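Local coordinates for mannosyl-glycoprotein endo-beta-N-acetylglucosamidase-like domain-containing protein (Pseudomonas protegens, PDB 4KT3) that is a type VI secretion effector that probably acts as a peptidoglycan glycoside hydrolase and is bound by a cognate immunity protein, at residues 38-43 with 64-69. Residues are numbered along the deposited sequence; the frame is centred on the assembly and turned at random.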
loop_
_atom_site.group_PDB
_atom_site.type_symbol
_atom_site.label_atom_id
_atom_site.label_comp_id
_atom_site.label_asym_id
_atom_site.label_seq_id
_atom_site.Cartn_x
_atom_site.Cartn_y
_atom_site.Cartn_z
ATOM N N VAL A 38 -5.561 -6.480 9.199
ATOM C CA VAL A 38 -6.611 -6.572 10.213
ATOM C C VAL A 38 -6.279 -5.666 11.394
ATOM O O VAL A 38 -7.142 -4.983 11.926
ATOM C CB VAL A 38 -6.811 -8.044 10.691
ATOM C CG1 VAL A 38 -7.704 -8.109 11.935
ATOM C CG2 VAL A 38 -7.411 -8.886 9.570
ATOM N N THR A 39 -5.014 -5.651 11.792
ATOM C CA THR A 39 -4.577 -4.817 12.907
ATOM C C THR A 39 -4.894 -3.332 12.623
ATOM O O THR A 39 -5.406 -2.620 13.476
ATOM C CB THR A 39 -3.066 -5.036 13.164
ATOM O OG1 THR A 39 -2.850 -6.396 13.587
ATOM C CG2 THR A 39 -2.528 -4.096 14.228
ATOM N N PHE A 40 -4.585 -2.887 11.419
ATOM C CA PHE A 40 -4.844 -1.513 11.029
ATOM C C PHE A 40 -6.334 -1.193 11.068
ATOM O O PHE A 40 -6.773 -0.165 11.635
ATOM C CB PHE A 40 -4.304 -1.274 9.616
ATOM C CG PHE A 40 -4.616 0.093 9.081
ATOM C CD1 PHE A 40 -3.884 1.188 9.502
ATOM C CD2 PHE A 40 -5.644 0.277 8.175
ATOM C CE1 PHE A 40 -4.148 2.460 9.002
ATOM C CE2 PHE A 40 -5.930 1.545 7.679
ATOM C CZ PHE A 40 -5.179 2.639 8.097
ATOM N N VAL A 41 -7.133 -2.066 10.474
ATOM C CA VAL A 41 -8.568 -1.826 10.404
ATOM C C VAL A 41 -9.177 -1.814 11.817
ATOM O O VAL A 41 -9.955 -0.914 12.165
ATOM C CB VAL A 41 -9.227 -2.859 9.478
ATOM C CG1 VAL A 41 -10.755 -2.837 9.622
ATOM C CG2 VAL A 41 -8.785 -2.600 8.030
ATOM N N SER A 42 -8.793 -2.773 12.654
ATOM C CA SER A 42 -9.304 -2.820 14.020
ATOM C C SER A 42 -8.895 -1.584 14.804
ATOM O O SER A 42 -9.665 -1.078 15.617
ATOM C CB SER A 42 -8.803 -4.065 14.731
ATOM O OG SER A 42 -9.401 -5.206 14.158
ATOM N N LYS A 43 -7.694 -1.079 14.550
ATOM C CA LYS A 43 -7.180 0.039 15.327
ATOM C C LYS A 43 -7.963 1.316 15.078
ATOM O O LYS A 43 -8.197 2.087 15.995
ATOM C CB LYS A 43 -5.710 0.290 14.988
ATOM C CG LYS A 43 -5.078 1.444 15.774
ATOM C CD LYS A 43 -3.568 1.416 15.644
ATOM C CE LYS A 43 -2.925 2.467 16.502
ATOM N NZ LYS A 43 -1.464 2.568 16.246
ATOM N N GLY A 64 -10.722 2.758 4.001
ATOM C CA GLY A 64 -10.110 2.174 2.811
ATOM C C GLY A 64 -9.117 3.123 2.166
ATOM O O GLY A 64 -8.035 2.708 1.736
ATOM N N LEU A 65 -9.480 4.399 2.070
ATOM C CA LEU A 65 -8.551 5.395 1.551
ATOM C C LEU A 65 -7.303 5.462 2.434
ATOM O O LEU A 65 -6.180 5.466 1.911
ATOM C CB LEU A 65 -9.201 6.767 1.387
ATOM C CG LEU A 65 -8.264 7.861 0.852
ATOM C CD1 LEU A 65 -7.673 7.506 -0.508
ATOM C CD2 LEU A 65 -9.011 9.194 0.786
ATOM N N ALA A 66 -7.475 5.472 3.753
ATOM C CA ALA A 66 -6.311 5.482 4.637
ATOM C C ALA A 66 -5.449 4.222 4.427
ATOM O O ALA A 66 -4.224 4.294 4.460
ATOM C CB ALA A 66 -6.738 5.606 6.078
ATOM N N ALA A 67 -6.082 3.065 4.246
ATOM C CA ALA A 67 -5.336 1.819 4.022
ATOM C C ALA A 67 -4.488 1.898 2.745
ATOM O O ALA A 67 -3.365 1.400 2.705
ATOM C CB ALA A 67 -6.284 0.636 3.946
ATOM N N GLN A 68 -5.062 2.472 1.696
ATOM C CA GLN A 68 -4.370 2.708 0.434
ATOM C C GLN A 68 -3.176 3.656 0.600
ATOM O O GLN A 68 -2.086 3.400 0.098
ATOM C CB GLN A 68 -5.381 3.305 -0.556
ATOM C CG GLN A 68 -4.812 4.090 -1.736
ATOM C CD GLN A 68 -4.128 3.223 -2.780
ATOM O OE1 GLN A 68 -3.674 2.112 -2.498
ATOM N NE2 GLN A 68 -4.034 3.746 -4.004
ATOM N N GLU A 69 -3.382 4.773 1.288
ATOM C CA GLU A 69 -2.336 5.786 1.373
ATOM C C GLU A 69 -1.205 5.379 2.302
ATOM O O GLU A 69 -0.045 5.755 2.075
ATOM C CB GLU A 69 -2.913 7.117 1.854
ATOM C CG GLU A 69 -3.984 7.724 0.940
ATOM C CD GLU A 69 -3.446 8.040 -0.428
ATOM O OE1 GLU A 69 -2.525 8.888 -0.526
ATOM O OE2 GLU A 69 -3.952 7.439 -1.391
#
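A single phenylalanine, F40, carries this buried van der Waals contact between helix 35-54 and helix 59-70, which has no hydrogen bond across it. Its ring is directed at A66 and A67, and the nearest CA atoms of the two segments, those of F40 and A67, lie 7.8 Å apart. With CG anti to the backbone N (chi1 176°), the far end of the ring points across to the second helix. There CZ meets the methyl group of A66, F40 CZ to A66 CB 3.9 Å, with that methyl at the ring edge and near its plane. The neighbouring ring carbon, F40 CE2, rests partly on backbone, 3.7 Å from A67 CA and 3.9 Å from A67 CB. Phenylalanine suits its place because its flat, nonpolar ring spans the gap between the helices and needs no hydrogen-bond partner when buried. Alanine suits both places opposite, since a side chain of one carbon lets the ring approach the helix backbone itself. The glucosaminidase family of this protein belongs to the lysozyme clan, and the contact joins two consecutive helices of its largely helical fold. F114, from helix 114-129, packs against both F40 and A66, so a third helix shares this apolar core. Y44, one turn further along helix 35-54, brings its ring to that of F40 with the planes at about 65°. Q68 NE2 instead donates a hydrogen bond to Y79 O of the putative lipoprotein chain.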